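Local coordinates for protein SAM-dependent methyltransferase (Anabaena variabilis ATCC 29413, PDB 3GGD) that binds S-adenosyl-L-homocysteine and probably transfers the methyl group of S-adenosyl-L-methionine to an acceptor that has not been established, at residues 21-26 against 88-93; 111-116 against 146-151; 214-219 against 236-241. One frame throughout, in Å; residues are numbered along the deposited sequence.

Contact 1 of 3, residues 21-26 against 88-93; sequences QYWNKT and KSALEI. With SAH (S-adenosyl-L-homocysteine), chain E.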
loop_
_atom_site.group_PDB
_atom_site.type_symbol
_atom_site.label_atom_id
_atom_site.label_comp_id
_atom_site.label_asym_id
_atom_site.label_seq_id
_atom_site.Cartn_x
_atom_site.Cartn_y
_atom_site.Cartn_z
ATOM N N GLN A 21 7.912 -10.948 9.247
ATOM C CA GLN A 21 7.730 -12.410 9.310
ATOM C C GLN A 21 7.074 -12.922 8.010
ATOM O O GLN A 21 7.534 -13.908 7.394
ATOM C CB GLN A 21 6.930 -12.815 10.538
ATOM C CG GLN A 21 7.030 -14.337 10.804
ATOM C CD GLN A 21 6.057 -14.853 11.891
ATOM O OE1 GLN A 21 4.832 -14.551 11.867
ATOM N NE2 GLN A 21 6.592 -15.625 12.828
ATOM N N TYR A 22 6.063 -12.186 7.535
ATOM C CA TYR A 22 5.406 -12.551 6.292
ATOM C C TYR A 22 6.362 -12.527 5.094
ATOM O O TYR A 22 6.421 -13.478 4.313
ATOM C CB TYR A 22 4.253 -11.602 5.987
ATOM C CG TYR A 22 3.719 -11.776 4.585
ATOM C CD1 TYR A 22 2.860 -12.855 4.261
ATOM C CD2 TYR A 22 4.087 -10.900 3.573
ATOM C CE1 TYR A 22 2.369 -13.033 2.990
ATOM C CE2 TYR A 22 3.591 -11.076 2.270
ATOM C CZ TYR A 22 2.740 -12.133 1.985
ATOM O OH TYR A 22 2.264 -12.296 0.713
ATOM N N TRP A 23 7.099 -11.427 4.963
ATOM C CA TRP A 23 7.988 -11.251 3.821
ATOM C C TRP A 23 9.153 -12.189 3.887
ATOM O O TRP A 23 9.573 -12.725 2.868
ATOM C CB TRP A 23 8.449 -9.808 3.696
ATOM C CG TRP A 23 7.466 -8.903 3.016
ATOM C CD1 TRP A 23 6.857 -7.792 3.551
ATOM C CD2 TRP A 23 6.995 -8.995 1.658
ATOM N NE1 TRP A 23 6.066 -7.196 2.616
ATOM C CE2 TRP A 23 6.119 -7.919 1.449
ATOM C CE3 TRP A 23 7.244 -9.883 0.601
ATOM C CZ2 TRP A 23 5.510 -7.681 0.222
ATOM C CZ3 TRP A 23 6.605 -9.671 -0.626
ATOM C CH2 TRP A 23 5.758 -8.579 -0.809
ATOM N N ASN A 24 9.662 -12.452 5.079
ATOM C CA ASN A 24 10.748 -13.424 5.164
ATOM C C ASN A 24 10.271 -14.849 4.768
ATOM O O ASN A 24 10.992 -15.609 4.101
ATOM C CB ASN A 24 11.383 -13.459 6.532
ATOM C CG ASN A 24 12.730 -14.196 6.516
ATOM O OD1 ASN A 24 12.839 -15.282 7.047
ATOM N ND2 ASN A 24 13.723 -13.630 5.848
ATOM N N LYS A 25 9.062 -15.204 5.182
ATOM C CA LYS A 25 8.489 -16.481 4.782
ATOM C C LYS A 25 8.326 -16.524 3.269
ATOM O O LYS A 25 8.625 -17.540 2.627
ATOM C CB LYS A 25 7.139 -16.717 5.455
ATOM C CG LYS A 25 6.451 -17.940 4.905
ATOM C CD LYS A 25 5.024 -18.005 5.193
ATOM C CE LYS A 25 4.198 -17.003 4.457
ATOM N NZ LYS A 25 2.945 -16.963 5.305
ATOM N N THR A 26 7.847 -15.417 2.698
ATOM C CA THR A 26 7.701 -15.288 1.247
ATOM C C THR A 26 9.032 -15.414 0.507
ATOM O O THR A 26 9.133 -16.176 -0.470
ATOM C CB THR A 26 6.976 -13.987 0.935
ATOM O OG1 THR A 26 5.724 -14.014 1.630
ATOM C CG2 THR A 26 6.781 -13.789 -0.565
ATOM N N LYS A 88 12.764 -5.639 5.783
ATOM C CA LYS A 88 14.028 -5.872 5.106
ATOM C C LYS A 88 13.930 -7.008 4.093
ATOM O O LYS A 88 14.608 -6.984 3.062
ATOM C CB LYS A 88 15.160 -6.104 6.107
ATOM C CG LYS A 88 15.006 -7.341 6.929
ATOM C CD LYS A 88 16.188 -7.586 7.854
ATOM C CE LYS A 88 15.867 -8.800 8.749
ATOM N NZ LYS A 88 16.949 -9.034 9.710
ATOM N N SER A 89 13.115 -8.022 4.383
ATOM C CA SER A 89 12.950 -9.143 3.442
ATOM C C SER A 89 12.199 -8.690 2.191
ATOM O O SER A 89 12.564 -9.086 1.064
ATOM C CB SER A 89 12.278 -10.362 4.120
ATOM O OG SER A 89 13.128 -10.941 5.115
ATOM N N ALA A 90 11.186 -7.835 2.364
ATOM C CA ALA A 90 10.516 -7.229 1.190
ATOM C C ALA A 90 11.532 -6.510 0.285
ATOM O O ALA A 90 11.577 -6.743 -0.926
ATOM C CB ALA A 90 9.397 -6.268 1.604
ATOM N N LEU A 91 12.385 -5.686 0.887
ATOM C CA LEU A 91 13.370 -4.938 0.139
ATOM C C LEU A 91 14.443 -5.830 -0.421
ATOM O O LEU A 91 15.007 -5.506 -1.439
ATOM C CB LEU A 91 13.959 -3.816 0.991
ATOM C CG LEU A 91 12.919 -2.772 1.475
ATOM C CD1 LEU A 91 13.649 -1.635 2.274
ATOM C CD2 LEU A 91 12.081 -2.212 0.322
ATOM N N GLU A 92 14.713 -6.973 0.218
ATOM C CA GLU A 92 15.637 -7.941 -0.341
ATOM C C GLU A 92 15.079 -8.567 -1.638
ATOM O O GLU A 92 15.806 -8.748 -2.611
ATOM C CB GLU A 92 16.003 -9.000 0.696
ATOM C CG GLU A 92 17.025 -9.982 0.156
ATOM C CD GLU A 92 17.523 -10.984 1.185
ATOM O OE1 GLU A 92 17.475 -10.682 2.400
ATOM O OE2 GLU A 92 17.976 -12.058 0.743
ATOM N N ILE A 93 13.790 -8.883 -1.670
ATOM C CA ILE A 93 13.148 -9.319 -2.919
ATOM C C ILE A 93 13.184 -8.182 -3.981
ATOM O O ILE A 93 13.590 -8.396 -5.129
ATOM C CB ILE A 93 11.686 -9.796 -2.732
ATOM C CG1 ILE A 93 11.580 -10.950 -1.698
ATOM C CG2 ILE A 93 11.125 -10.252 -4.084
ATOM C CD1 ILE A 93 10.165 -11.249 -1.141
HETATM N N SAH E . 2.450 -1.376 -2.287
HETATM C CA SAH E . 2.878 -2.788 -2.469
HETATM C CB SAH E . 2.690 -3.659 -1.209
HETATM C CG SAH E . 1.296 -3.760 -0.564
HETATM S SD SAH E . 1.245 -4.896 0.835
HETATM C C SAH E . 2.167 -3.442 -3.644
HETATM O O SAH E . 2.664 -4.457 -4.195
HETATM O OXT SAH E . 1.090 -3.002 -4.046
HETATM C "C5'" SAH E . 1.458 -3.771 2.185
HETATM C "C4'" SAH E . 2.943 -3.344 2.384
HETATM O "O4'" SAH E . 3.036 -2.403 3.480
HETATM C "C3'" SAH E . 3.939 -4.460 2.746
HETATM O "O3'" SAH E . 5.064 -4.486 1.884
HETATM C "C2'" SAH E . 4.400 -4.116 4.157
HETATM O "O2'" SAH E . 5.698 -4.616 4.539
HETATM C "C1'" SAH E . 4.258 -2.605 4.176
HETATM N N9 SAH E . 4.194 -2.031 5.525
HETATM C C8 SAH E . 3.468 -2.544 6.556
HETATM N N7 SAH E . 3.602 -1.765 7.642
HETATM C C5 SAH E . 4.442 -0.744 7.293
HETATM C C6 SAH E . 5.033 0.382 8.008
HETATM N N6 SAH E . 4.700 0.500 9.314
HETATM N N1 SAH E . 5.878 1.211 7.378
HETATM C C2 SAH E . 6.196 1.003 6.060
HETATM N N3 SAH E . 5.694 -0.024 5.375
HETATM C C4 SAH E . 4.856 -0.923 5.928
#

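Contact 2 of 3, residues 111-116 against 146-151; sequences LVPEQA and GQSLRI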
loop_
_atom_site.group_PDB
_atom_site.type_symbol
_atom_site.label_atom_id
_atom_site.label_comp_id
_atom_site.label_asym_id
_atom_site.label_seq_id
_atom_site.Cartn_x
_atom_site.Cartn_y
_atom_site.Cartn_z
ATOM N N LEU A 111 5.198 4.001 11.161
ATOM C CA LEU A 111 4.672 4.182 12.497
ATOM C C LEU A 111 5.710 4.842 13.387
ATOM O O LEU A 111 5.441 5.055 14.541
ATOM C CB LEU A 111 4.167 2.851 13.094
ATOM C CG LEU A 111 3.072 2.171 12.243
ATOM C CD1 LEU A 111 2.563 0.874 12.988
ATOM C CD2 LEU A 111 1.910 3.122 11.971
ATOM N N VAL A 112 6.853 5.245 12.823
ATOM C CA VAL A 112 7.911 5.939 13.587
ATOM C C VAL A 112 8.232 7.221 12.819
ATOM O O VAL A 112 9.148 7.229 11.982
ATOM C CB VAL A 112 9.169 5.048 13.782
ATOM C CG1 VAL A 112 10.219 5.722 14.759
ATOM C CG2 VAL A 112 8.782 3.669 14.350
ATOM N N PRO A 113 7.444 8.292 13.048
ATOM C CA PRO A 113 7.541 9.499 12.206
ATOM C C PRO A 113 8.894 10.196 12.170
ATOM O O PRO A 113 9.180 10.856 11.215
ATOM C CB PRO A 113 6.432 10.416 12.756
ATOM C CG PRO A 113 5.413 9.408 13.313
ATOM C CD PRO A 113 6.367 8.445 14.037
ATOM N N GLU A 114 9.731 9.990 13.155
ATOM C CA GLU A 114 11.099 10.496 13.109
ATOM C C GLU A 114 11.885 9.966 11.881
ATOM O O GLU A 114 12.765 10.653 11.362
ATOM C CB GLU A 114 11.826 10.111 14.389
ATOM C CG GLU A 114 13.299 10.491 14.374
ATOM N N GLN A 115 11.573 8.762 11.423
ATOM C CA GLN A 115 12.251 8.229 10.245
ATOM C C GLN A 115 11.841 9.025 8.994
ATOM O O GLN A 115 12.670 9.361 8.148
ATOM C CB GLN A 115 11.956 6.735 10.112
ATOM C CG GLN A 115 12.534 5.946 11.297
ATOM C CD GLN A 115 12.372 4.451 11.197
ATOM O OE1 GLN A 115 12.081 3.914 10.126
ATOM N NE2 GLN A 115 12.570 3.761 12.321
ATOM N N ALA A 116 10.562 9.359 8.893
ATOM C CA ALA A 116 10.103 10.230 7.824
ATOM C C ALA A 116 10.771 11.609 7.889
ATOM O O ALA A 116 11.131 12.175 6.854
ATOM C CB ALA A 116 8.522 10.320 7.825
ATOM N N GLY A 146 -0.303 8.661 9.246
ATOM C CA GLY A 146 -0.691 9.975 8.711
ATOM C C GLY A 146 0.410 11.015 8.993
ATOM O O GLY A 146 0.759 11.802 8.112
ATOM N N GLN A 147 0.957 11.020 10.208
ATOM C CA GLN A 147 2.086 11.927 10.555
ATOM C C GLN A 147 3.278 11.733 9.576
ATOM O O GLN A 147 3.785 12.704 8.989
ATOM C CB GLN A 147 2.522 11.715 11.988
ATOM C CG GLN A 147 1.478 12.169 13.008
ATOM C CD GLN A 147 1.881 11.871 14.444
ATOM O OE1 GLN A 147 1.038 11.756 15.299
ATOM N NE2 GLN A 147 3.137 11.761 14.703
ATOM N N SER A 148 3.695 10.483 9.384
ATOM C CA SER A 148 4.787 10.190 8.476
ATOM C C SER A 148 4.540 10.727 7.075
ATOM O O SER A 148 5.412 11.347 6.461
ATOM C CB SER A 148 5.066 8.685 8.466
ATOM O OG SER A 148 5.593 8.243 9.723
ATOM N N LEU A 149 3.346 10.490 6.560
ATOM C CA LEU A 149 3.005 10.910 5.232
ATOM C C LEU A 149 3.005 12.432 5.082
ATOM O O LEU A 149 3.484 12.947 4.091
ATOM C CB LEU A 149 1.659 10.274 4.805
ATOM C CG LEU A 149 1.730 8.728 4.685
ATOM C CD1 LEU A 149 0.324 8.063 4.610
ATOM C CD2 LEU A 149 2.610 8.205 3.481
ATOM N N ARG A 150 2.455 13.123 6.075
ATOM C CA ARG A 150 2.379 14.558 6.117
ATOM C C ARG A 150 3.808 15.135 6.068
ATOM O O ARG A 150 4.068 16.102 5.363
ATOM C CB ARG A 150 1.656 15.003 7.418
ATOM C CG ARG A 150 1.656 16.517 7.648
ATOM C CD ARG A 150 0.965 16.992 8.916
ATOM N NE ARG A 150 -0.458 16.750 8.751
ATOM C CZ ARG A 150 -1.133 15.693 9.187
ATOM N NH1 ARG A 150 -0.572 14.755 9.960
ATOM N NH2 ARG A 150 -2.410 15.585 8.844
ATOM N N ILE A 151 4.712 14.534 6.830
ATOM C CA ILE A 151 6.096 14.949 6.874
ATOM C C ILE A 151 6.761 14.766 5.486
ATOM O O ILE A 151 7.406 15.695 4.975
ATOM C CB ILE A 151 6.872 14.148 7.935
ATOM C CG1 ILE A 151 6.396 14.532 9.357
ATOM C CG2 ILE A 151 8.387 14.382 7.786
ATOM C CD1 ILE A 151 6.861 13.542 10.471
HETATM O O HOH W 1 8.206 7.384 9.141
#

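Contact 3 of 3, residues 214-219 against 236-241; sequences LSQGEG and PAFWAV. With EDO (1,2-ethanediol), chain R.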
loop_
_atom_site.group_PDB
_atom_site.type_symbol
_atom_site.label_atom_id
_atom_site.label_comp_id
_atom_site.label_asym_id
_atom_site.label_seq_id
_atom_site.Cartn_x
_atom_site.Cartn_y
_atom_site.Cartn_z
ATOM N N LEU A 214 -7.787 16.318 -4.449
ATOM C CA LEU A 214 -7.788 16.816 -5.835
ATOM C C LEU A 214 -8.677 15.969 -6.723
ATOM O O LEU A 214 -9.254 16.467 -7.682
ATOM C CB LEU A 214 -6.360 16.823 -6.402
ATOM C CG LEU A 214 -5.340 17.654 -5.592
ATOM C CD1 LEU A 214 -4.035 17.717 -6.370
ATOM C CD2 LEU A 214 -5.900 19.065 -5.248
ATOM N N SER A 215 -8.806 14.687 -6.388
ATOM C CA SER A 215 -9.545 13.767 -7.195
ATOM C C SER A 215 -9.755 12.517 -6.358
ATOM O O SER A 215 -8.894 12.164 -5.538
ATOM C CB SER A 215 -8.636 13.426 -8.393
ATOM O OG SER A 215 -9.217 12.480 -9.226
ATOM N N GLN A 216 -10.852 11.808 -6.564
ATOM C CA GLN A 216 -11.063 10.545 -5.846
ATOM C C GLN A 216 -11.979 9.640 -6.598
ATOM O O GLN A 216 -12.688 10.084 -7.486
ATOM C CB GLN A 216 -11.664 10.778 -4.454
ATOM C CG GLN A 216 -13.059 11.361 -4.422
ATOM C CD GLN A 216 -13.582 11.446 -2.973
ATOM O OE1 GLN A 216 -13.822 10.413 -2.331
ATOM N NE2 GLN A 216 -13.726 12.657 -2.453
ATOM N N GLY A 217 -12.001 8.370 -6.211
ATOM C CA GLY A 217 -12.980 7.441 -6.791
ATOM C C GLY A 217 -12.964 6.136 -6.012
ATOM O O GLY A 217 -12.435 6.063 -4.901
ATOM N N GLU A 218 -13.573 5.119 -6.590
ATOM C CA GLU A 218 -13.677 3.791 -5.989
ATOM C C GLU A 218 -13.112 2.678 -6.896
ATOM O O GLU A 218 -11.887 2.462 -6.966
ATOM C CB GLU A 218 -15.123 3.549 -5.596
ATOM C CG GLU A 218 -15.532 4.548 -4.506
ATOM C CD GLU A 218 -16.939 4.358 -3.983
ATOM O OE1 GLU A 218 -17.690 3.599 -4.581
ATOM O OE2 GLU A 218 -17.302 4.985 -2.969
ATOM N N GLY A 219 -13.967 1.988 -7.603
ATOM C CA GLY A 219 -13.501 0.894 -8.464
ATOM C C GLY A 219 -13.056 -0.354 -7.710
ATOM O O GLY A 219 -13.483 -0.616 -6.583
ATOM N N PRO A 236 -13.497 -4.328 -3.365
ATOM C CA PRO A 236 -13.773 -2.914 -3.630
ATOM C C PRO A 236 -12.645 -2.030 -3.142
ATOM O O PRO A 236 -12.062 -2.284 -2.075
ATOM C CB PRO A 236 -15.066 -2.651 -2.865
ATOM C CG PRO A 236 -15.125 -3.706 -1.793
ATOM C CD PRO A 236 -14.420 -4.907 -2.365
ATOM N N ALA A 237 -12.351 -1.000 -3.939
ATOM C CA ALA A 237 -11.251 -0.066 -3.702
ATOM C C ALA A 237 -11.776 1.337 -3.425
ATOM O O ALA A 237 -12.921 1.679 -3.725
ATOM C CB ALA A 237 -10.290 -0.049 -4.900
ATOM N N PHE A 238 -10.928 2.126 -2.795
ATOM C CA PHE A 238 -11.127 3.541 -2.598
ATOM C C PHE A 238 -9.800 4.153 -2.994
ATOM O O PHE A 238 -8.749 3.670 -2.552
ATOM C CB PHE A 238 -11.388 3.914 -1.121
ATOM C CG PHE A 238 -11.219 5.378 -0.845
ATOM C CD1 PHE A 238 -12.201 6.267 -1.180
ATOM C CD2 PHE A 238 -10.044 5.872 -0.324
ATOM C CE1 PHE A 238 -12.048 7.608 -0.986
ATOM C CE2 PHE A 238 -9.895 7.241 -0.111
ATOM C CZ PHE A 238 -10.912 8.093 -0.473
ATOM N N TRP A 239 -9.840 5.223 -3.786
ATOM C CA TRP A 239 -8.610 5.938 -4.146
ATOM C C TRP A 239 -8.822 7.438 -4.141
ATOM O O TRP A 239 -9.960 7.939 -4.313
ATOM C CB TRP A 239 -8.043 5.483 -5.526
ATOM C CG TRP A 239 -8.902 5.792 -6.681
ATOM C CD1 TRP A 239 -9.817 4.954 -7.250
ATOM C CD2 TRP A 239 -8.956 7.012 -7.444
ATOM N NE1 TRP A 239 -10.430 5.565 -8.301
ATOM C CE2 TRP A 239 -9.920 6.822 -8.456
ATOM C CE3 TRP A 239 -8.278 8.230 -7.379
ATOM C CZ2 TRP A 239 -10.251 7.816 -9.386
ATOM C CZ3 TRP A 239 -8.600 9.211 -8.302
ATOM C CH2 TRP A 239 -9.569 8.993 -9.300
ATOM N N ALA A 240 -7.714 8.147 -3.913
ATOM C CA ALA A 240 -7.722 9.602 -3.888
ATOM C C ALA A 240 -6.346 10.173 -4.232
ATOM O O ALA A 240 -5.305 9.522 -4.038
ATOM C CB ALA A 240 -8.210 10.147 -2.485
ATOM N N VAL A 241 -6.365 11.387 -4.780
ATOM C CA VAL A 241 -5.151 12.193 -4.861
ATOM C C VAL A 241 -5.362 13.381 -3.903
ATOM O O VAL A 241 -6.360 14.114 -4.024
ATOM C CB VAL A 241 -4.861 12.721 -6.300
ATOM C CG1 VAL A 241 -3.606 13.551 -6.277
ATOM C CG2 VAL A 241 -4.737 11.552 -7.317
HETATM C C1 EDO R . -14.259 5.808 -9.991
HETATM O O1 EDO R . -15.380 5.606 -9.146
HETATM C C2 EDO R . -13.440 4.530 -9.892
HETATM O O2 EDO R . -12.235 4.694 -10.611
#

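Contact 1 of 3, residues 21-26 against 88-93
Residues 21-26 and 88-93 are both helical and run in broadly the same direction, their axes 37° apart and 7.9 Å from each other at closest approach. The approach is consistent with the small residues, Ser89 and Ala90, that face the first helix: the nearest CA atoms are those of Asn24 and Ser89, 5.1 Å apart, and next to them Ala90 lies under the indole of Trp23. Ala90 CB sits almost exactly on the normal of the five-membered ring, 3.4 Å from its centroid, a CH-pi contact over one face. Tyr22 CE2 lies over the opposite face, so rotation of the indole is restricted. Ile93 CD1 adds an oblique contact to Trp23 CE3 at 3.7 Å. Thus oriented, Trp23 NE1 donates to O3' of S-adenosyl-L-homocysteine at 3.0 Å, though the bond is bent (143°), and more weakly to O2' at 3.2 Å, addressing both ribose hydroxyls. Farther round the helix, Asn24 ND2 donates to Ser89 OG at 2.8 Å, nearly straight (163°) and close to the amide plane; the strongest polar partner of that hydroxyl is Glu20 OE2. An alanine in place of Trp23 would probably weaken ribose binding, since it would remove the indole N-H along with the flat surface over Ala90 and the contact of its six-membered ring with Ile93. Leu27 of helix 15-29 extends the packing on Ser89 and Ile93, while helix 88-97 reaches strand 81-85 through Ala90 on Asp85 and strand 103-107 through Leu91 on Tyr105 and Leu107.

Contact 2 of 3, residues 111-116 against 146-151
Pro113 and Ala116 of residues 111-116 meet Ser148 and Ile151 of residues 146-151, with Gln147 at the margin, and no direct hydrogen bond joins the two segments. The backbones come near where Pro113 CA and Ser148 CA are 4.7 Å apart. Pro113 turns its ring toward the second helix: its CG touches Gln147 CB at 3.9 Å, while its CB touches Ile151 CD1. Ile151 works with two branches. CG1 is anti to its own carbonyl carbon, and the extended chain carries CD1 to Pro113 O; CG2, anti to the backbone N, lies 3.6 Å from Ala116 O. Ala116 CB packs on the backbone of Ser148, one turn before Ile151, 3.5 Å from Ser148 O.

Polar linkage is supplied by a water. It donates to Val112 O at 3.0 Å and to Ser148 OG at 2.8 Å, and accepts weakly from Ala116 N. Val112 O and Ala116 N are four residues apart in sequence but 4.0 Å apart in space, so the water spans the first turn while Gln115 N bonds Val112 O directly at 2.9 Å. Ser148 OG has its strongest polar partner in Gly110 O, just before the segment. Farther out, Gln115 OE1 accepts from Asp109 N and Leu111 N donates to Asp109 OD1, which also bonds the bound S-adenosyl-L-homocysteine, as does Gly110 N.

With both water protons accounted for, the hydroxyl of Ser148 acts as acceptor toward the water and donor toward Gly110 O. The interface, with no direct hydrogen bond across it, thus sets a serine hydroxyl on the carbonyl of the residue whose N-H binds the ligand, and so links helix 142-153 to the pocket as a second shell.

Contact 3 of 3, residues 214-219 against 236-241
Backbone hydrogen bonds tie residues 214-219 to residues 236-241 as antiparallel neighbours. Gly217 and Trp239 form a hydrogen-bonded pair, Gly217 N donating to Trp239 O at 2.8 Å and Trp239 N returning a nearly straight bond to Gly217 O at 2.9 Å. Val241 N donates to Ser215 O at 2.8 Å. Val241 O takes a short bond from Leu214 N, 2.7 Å, and a long, weak one from Ser215 N, so two residues face one across the strands: a classic beta bulge. Past the end of strand 211-217, Ala237 N still bonds Gly219 O.

Trp239 carries the side-chain packing. Its CG occupies the crowded position between backbone N and carbonyl carbon (chi1 65°), which folds the indole across the partner strand, with Gly217 N 3.4 Å above the ring plane and over its centre. Gly217 CA makes a CH-pi contact with the five-membered ring; a beta carbon at this position would clash with Trp239 CZ2. Around the rim, Ser215 OG meets CZ3 and Glu218 O lies 3.3 Å from Trp239 CD1. Trp239 NE1 and Glu218 N each hydrogen-bond a hydroxyl of one ethanediol, probably from the crystallisation liquor. Arg49 adds a cation-pi interaction to the indole.

Gln216, Phe238 and Ala240 belong to the other face. Gln216 OE1 comes to the edge of the Phe238 ring, 3.6 Å from CE1, with the amide nearly perpendicular to it, and Phe238 packs on Ala201 and Ile204 of helix 201-207. Strand 237-244 also bonds strand 158-164, and its insertion between 158-164 and 211-217, antiparallel to both, gives the 3-2-1-4-5-7-6 strand order of the class I, Rossmann-like methyltransferase fold.

How the contacts relate
Helix packing in contact 1, a loop leading into a helix against a second helix in contact 2, and strand pairing in contact 3 illustrate how one fold distributes its ligand site. Contacts 1 and 2 have centres 22 Å apart, and each supplies a residue of the S-adenosyl-L-homocysteine pocket, Trp23 and Leu111 respectively. Contact 3 is farther from it: the side chain of Ala237 is about 12 Å from the ligand, and the centre of contact 3 is 29 Å from that of contact 1, on the opposite side of the chain's centre. Contacts 2 and 3 approach to about 10 Å between nearest atoms. Arg150, in residues 146-151, forms a salt bridge with Asp210, which with His244 binds the cobalt ion.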